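Local coordinates for protein relik capsid n-terminal domain (Oryctolagus cuniculus, PDB 2XGU) that forms the N-terminal domain of the capsid protein of an ancient endogenous lentivirus of rabbits, the domain that in lentiviruses builds the outer surface of the capsid shell, at the interface of chains A and B. Coordinates in Å, arbitrary orientation; residue numbers count along the deposited sequence, not the author numbering. Chains: chain A/B, Relik capsid n-terminal domain.

Contact 1: the interface of chains A and B. Residues chain A 125-126, 129-130, 134; chain B 130, 133-134.
B:Gln133 is the centre of this helix-to-helix contact, burying 73 Å² against chain A. Its CG lies anti to the backbone N (chi1 -169°) and the chain then bends at chi2, so the amide folds back over A:Leu129 and its long methylene stem runs antiparallel beside A:Thr126. The amide carbon CD rests on CB of A:Leu129 at 3.7 Å. A glutamine suits this place because its aliphatic part can pack while its amide end still bonds: NE2 donates almost straight (173° at H) to a water 2.7 Å away. The same water lies 2.7 Å from the backbone O of B:Gln133 and 2.9 Å from the hydroxyl OG1 of A:Thr126, so it joins the two chains. A:Thr126 uses its other branch for packing: CG2, anti to the backbone N, meets CG of B:Glu134 at 3.6 Å. A:Glu130, extended beyond CG, reaches squarely across to B:Glu134, where the carboxylate oxygens OE2 of both residues approach to 2.6 Å with their planes 51° apart. Two charged carboxylates would clash at this distance; a shared proton would turn the pair into a hydrogen bond, and the carboxylates of A:Glu134 and B:Glu130 nearby could raise the affinity for that proton. A second water links OE1 of A:Glu130, at 3.3 Å, to OE2 of B:Glu134. All of these residues belong to helix 118-134, the last helix of each domain, whose C-terminal half meets its counterpart in the other chain.

Contact 2: the interface of chains A and B. Residues chain A 34, 37-38, 133, 136; chain B 34-35, 37-38, 41-42, 129.
Helix 34-43 of each chain meets its counterpart here, flanked by the end of helix 118-134, in a contact between two capsid N-terminal domains; the coordinates alone do not show whether this pairing occurs in the virus. At its heart A:Thr38 and B:Thr38 meet at a slant and share a hydrogen bond between their hydroxyls, OG1 to OG1 at 2.8 Å, whose direction is not decided. Threonine suits a helix surface that must bond and pack at once. Both residues have chi1 -63°, which sets OG1 beside the backbone N and within reach of the carbonyl one turn earlier, and turns CG2 anti to that N. In chain B the hydroxyl bonds to the backbone O of B:Pro34 at 3.3 Å, from above the carbonyl plane; if its hydrogen goes there, A:Thr38 would be the donor between the hydroxyls. The matching bond in chain A is weak. The methyls pack on different neighbours: CG2 of B:Thr38 meets the ring carbon CB of A:Pro34 at 3.5 Å, whereas CG2 of A:Thr38 lies 3.9 Å from CA of B:Ala35, where alanine's single methyl keeps the helix surface low. Proline fits the first position of the helix, where its missing N-H costs no helical bond and its ring presents a rigid apolar surface. A:Gln133, bent at chi2 (60°), lies athwart B:Leu129, B:Ile37 and B:Thr38. Its amide NE2 lies near the methyl CG2 of B:Ile37, while OE1 stays 3.6 Å from OG1 of B:Thr38. Its aliphatic CG packs against the methyl CD2 of B:Leu129, 3.7 Å away.

Contact 1: the interface of chains A and B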
loop_
_atom_site.group_PDB
_atom_site.type_symbol
_atom_site.label_atom_id
_atom_site.label_comp_id
_atom_site.label_asym_id
_atom_site.label_seq_id
_atom_site.Cartn_x
_atom_site.Cartn_y
_atom_site.Cartn_z
ATOM N N ARG A 125 -7.137 7.490 -0.087
ATOM C CA ARG A 125 -5.721 7.804 0.052
ATOM C C ARG A 125 -4.918 6.528 0.294
ATOM O O ARG A 125 -3.854 6.343 -0.302
ATOM C CB ARG A 125 -5.494 8.815 1.177
ATOM C CG ARG A 125 -4.024 9.064 1.501
ATOM C CD ARG A 125 -3.882 10.106 2.611
ATOM N NE ARG A 125 -2.479 10.268 2.995
ATOM C CZ ARG A 125 -1.843 9.480 3.856
ATOM N NH1 ARG A 125 -2.485 8.482 4.458
ATOM N NH2 ARG A 125 -0.553 9.688 4.118
ATOM N N THR A 126 -5.434 5.652 1.155
ATOM C CA THR A 126 -4.819 4.353 1.381
ATOM C C THR A 126 -4.695 3.534 0.096
ATOM O O THR A 126 -3.625 3.008 -0.203
ATOM C CB THR A 126 -5.599 3.579 2.456
ATOM O OG1 THR A 126 -5.395 4.222 3.717
ATOM C CG2 THR A 126 -5.135 2.129 2.532
ATOM N N LEU A 129 -1.945 5.201 -2.189
ATOM C CA LEU A 129 -0.607 4.946 -1.678
ATOM C C LEU A 129 -0.224 3.466 -1.811
ATOM O O LEU A 129 0.915 3.151 -2.168
ATOM C CB LEU A 129 -0.456 5.485 -0.239
ATOM C CG LEU A 129 -0.269 7.017 -0.214
ATOM C CD1 LEU A 129 -0.578 7.648 1.138
ATOM C CD2 LEU A 129 1.156 7.393 -0.662
ATOM N N GLU A 130 -1.161 2.557 -1.560
ATOM C CA GLU A 130 -0.877 1.143 -1.781
ATOM C C GLU A 130 -0.520 0.887 -3.245
ATOM O O GLU A 130 0.418 0.159 -3.537
ATOM C CB GLU A 130 -2.053 0.273 -1.341
ATOM C CG GLU A 130 -2.213 0.314 0.174
ATOM C CD GLU A 130 -3.429 -0.420 0.666
ATOM O OE1 GLU A 130 -4.273 -0.793 -0.170
ATOM O OE2 GLU A 130 -3.529 -0.631 1.895
ATOM N N GLU A 134 3.114 -0.478 -4.611
ATOM C CA GLU A 134 3.191 -1.737 -5.350
ATOM C C GLU A 134 3.827 -1.573 -6.739
ATOM O O GLU A 134 4.182 -2.560 -7.383
ATOM C CB GLU A 134 1.807 -2.408 -5.421
ATOM C CG GLU A 134 1.291 -2.826 -4.033
ATOM C CD GLU A 134 -0.231 -2.980 -3.936
ATOM O OE1 GLU A 134 -0.894 -3.166 -4.982
ATOM O OE2 GLU A 134 -0.765 -2.918 -2.798
ATOM N N GLU B 130 0.269 -3.237 2.575
ATOM C CA GLU B 130 -1.111 -2.793 2.769
ATOM C C GLU B 130 -1.423 -2.622 4.259
ATOM O O GLU B 130 -2.019 -1.614 4.671
ATOM C CB GLU B 130 -2.094 -3.769 2.103
ATOM C CG GLU B 130 -2.038 -3.720 0.569
ATOM C CD GLU B 130 -2.952 -4.738 -0.082
ATOM O OE1 GLU B 130 -3.522 -5.577 0.647
ATOM O OE2 GLU B 130 -3.092 -4.691 -1.323
ATOM N N GLN B 133 0.111 0.561 5.624
ATOM C CA GLN B 133 -0.604 1.754 5.154
ATOM C C GLN B 133 -1.940 1.936 5.866
ATOM O O GLN B 133 -2.342 3.051 6.210
ATOM C CB GLN B 133 -0.837 1.682 3.639
ATOM C CG GLN B 133 -1.342 2.993 3.054
ATOM C CD GLN B 133 -0.297 4.073 3.182
ATOM O OE1 GLN B 133 0.825 3.902 2.720
ATOM N NE2 GLN B 133 -0.647 5.165 3.842
ATOM N N GLU B 134 -2.641 0.830 6.059
ATOM C CA GLU B 134 -3.965 0.864 6.657
ATOM C C GLU B 134 -3.908 1.237 8.145
ATOM O O GLU B 134 -4.904 1.669 8.731
ATOM C CB GLU B 134 -4.690 -0.471 6.377
ATOM C CG GLU B 134 -5.063 -0.594 4.878
ATOM C CD GLU B 134 -5.270 -2.016 4.358
ATOM O OE1 GLU B 134 -5.563 -2.925 5.149
ATOM O OE2 GLU B 134 -5.147 -2.218 3.129
HETATM O O HOH W 1 -3.062 5.395 5.007
HETATM O O HOH W 2 -6.842 -2.629 0.602
#

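Contact 2: the interface of chains A and B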
loop_
_atom_site.group_PDB
_atom_site.type_symbol
_atom_site.label_atom_id
_atom_site.label_comp_id
_atom_site.label_asym_id
_atom_site.label_seq_id
_atom_site.Cartn_x
_atom_site.Cartn_y
_atom_site.Cartn_z
ATOM N N PRO A 34 10.835 5.922 -5.058
ATOM C CA PRO A 34 10.488 5.839 -3.630
ATOM C C PRO A 34 10.328 7.207 -2.945
ATOM O O PRO A 34 9.388 7.397 -2.179
ATOM C CB PRO A 34 11.667 5.075 -3.027
ATOM C CG PRO A 34 12.189 4.268 -4.134
ATOM C CD PRO A 34 11.993 5.074 -5.390
ATOM N N ILE A 37 6.923 8.713 -3.773
ATOM C CA ILE A 37 5.834 8.047 -3.061
ATOM C C ILE A 37 5.746 8.527 -1.603
ATOM O O ILE A 37 4.679 8.866 -1.115
ATOM C CB ILE A 37 5.959 6.523 -3.145
ATOM C CG1 ILE A 37 5.987 6.067 -4.614
ATOM C CG2 ILE A 37 4.821 5.868 -2.365
ATOM C CD1 ILE A 37 6.338 4.571 -4.811
ATOM N N THR A 38 6.881 8.622 -0.922
ATOM C CA THR A 38 6.883 9.210 0.407
ATOM C C THR A 38 6.347 10.655 0.389
ATOM O O THR A 38 5.545 11.052 1.229
ATOM C CB THR A 38 8.296 9.208 0.961
ATOM O OG1 THR A 38 8.730 7.849 1.102
ATOM C CG2 THR A 38 8.359 9.904 2.307
ATOM N N GLN A 133 2.976 2.237 -3.965
ATOM C CA GLN A 133 3.959 1.392 -3.304
ATOM C C GLN A 133 4.190 0.095 -4.074
ATOM O O GLN A 133 5.328 -0.381 -4.185
ATOM C CB GLN A 133 3.465 1.077 -1.893
ATOM C CG GLN A 133 4.490 1.115 -0.762
ATOM C CD GLN A 133 5.179 2.462 -0.581
ATOM O OE1 GLN A 133 6.285 2.649 -1.060
ATOM N NE2 GLN A 133 4.543 3.387 0.136
ATOM N N GLN A 136 6.519 0.552 -7.030
ATOM C CA GLN A 136 7.763 1.229 -6.672
ATOM C C GLN A 136 8.902 0.913 -7.639
ATOM O O GLN A 136 9.172 -0.254 -7.942
ATOM C CB GLN A 136 8.176 0.814 -5.260
ATOM C CG GLN A 136 8.927 1.866 -4.473
ATOM C CD GLN A 136 9.283 1.377 -3.082
ATOM O OE1 GLN A 136 8.552 1.605 -2.115
ATOM N NE2 GLN A 136 10.406 0.692 -2.979
ATOM N N PRO B 34 5.173 7.525 6.600
ATOM C CA PRO B 34 5.317 7.333 5.152
ATOM C C PRO B 34 6.727 6.913 4.725
ATOM O O PRO B 34 6.883 6.026 3.893
ATOM C CB PRO B 34 4.964 8.712 4.582
ATOM C CG PRO B 34 4.027 9.271 5.566
ATOM C CD PRO B 34 4.441 8.766 6.922
ATOM N N ALA B 35 7.761 7.517 5.298
ATOM C CA ALA B 35 9.099 7.127 4.895
ATOM C C ALA B 35 9.473 5.706 5.326
ATOM O O ALA B 35 10.293 5.062 4.674
ATOM C CB ALA B 35 10.126 8.147 5.394
ATOM N N ILE B 37 7.305 3.120 5.579
ATOM C CA ILE B 37 6.622 2.209 4.674
ATOM C C ILE B 37 7.405 2.116 3.364
ATOM O O ILE B 37 7.651 1.038 2.843
ATOM C CB ILE B 37 5.163 2.653 4.423
ATOM C CG1 ILE B 37 4.394 2.731 5.748
ATOM C CG2 ILE B 37 4.458 1.697 3.437
ATOM C CD1 ILE B 37 2.899 3.014 5.560
ATOM N N THR B 38 7.855 3.248 2.854
ATOM C CA THR B 38 8.675 3.241 1.657
ATOM C C THR B 38 9.967 2.453 1.871
ATOM O O THR B 38 10.387 1.680 1.019
ATOM C CB THR B 38 8.967 4.675 1.186
ATOM O OG1 THR B 38 7.715 5.291 0.834
ATOM C CG2 THR B 38 9.874 4.672 -0.031
ATOM N N GLY B 41 9.324 -1.082 1.711
ATOM C CA GLY B 41 9.139 -1.443 0.323
ATOM C C GLY B 41 10.457 -1.656 -0.396
ATOM O O GLY B 41 10.604 -2.598 -1.164
ATOM N N VAL B 42 11.427 -0.772 -0.164
ATOM C CA VAL B 42 12.725 -0.886 -0.824
ATOM C C VAL B 42 13.466 -2.145 -0.386
ATOM O O VAL B 42 13.954 -2.927 -1.207
ATOM C CB VAL B 42 13.610 0.352 -0.531
ATOM C CG1 VAL B 42 15.052 0.138 -0.992
ATOM C CG2 VAL B 42 13.016 1.598 -1.194
ATOM N N LEU B 129 2.740 -4.482 3.149
ATOM C CA LEU B 129 2.689 -3.083 2.740
ATOM C C LEU B 129 1.298 -2.483 2.949
ATOM O O LEU B 129 1.162 -1.335 3.401
ATOM C CB LEU B 129 3.109 -2.935 1.269
ATOM C CG LEU B 129 4.602 -2.997 0.983
ATOM C CD1 LEU B 129 4.837 -3.180 -0.519
ATOM C CD2 LEU B 129 5.316 -1.745 1.491
#

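The C-alpha centres of contact 1 and contact 2 lie about 9 Å apart, making them neighbouring patches of the same interface. Helix 118-134 takes part in both, while helix 34-43 enters only at contact 2. B:Gln133 with A:Leu129 in contact 1 and A:Gln133 with B:Leu129 in contact 2 are reciprocal pairs, as an approximate two-fold would give. They differ in detail: the first glutamine lays its amide on the leucine, the second turns its amide toward helix 34-43 of chain B. The symmetry is therefore inexact. The structure alone does not show whether this pairing is a capsid association or crystal packing.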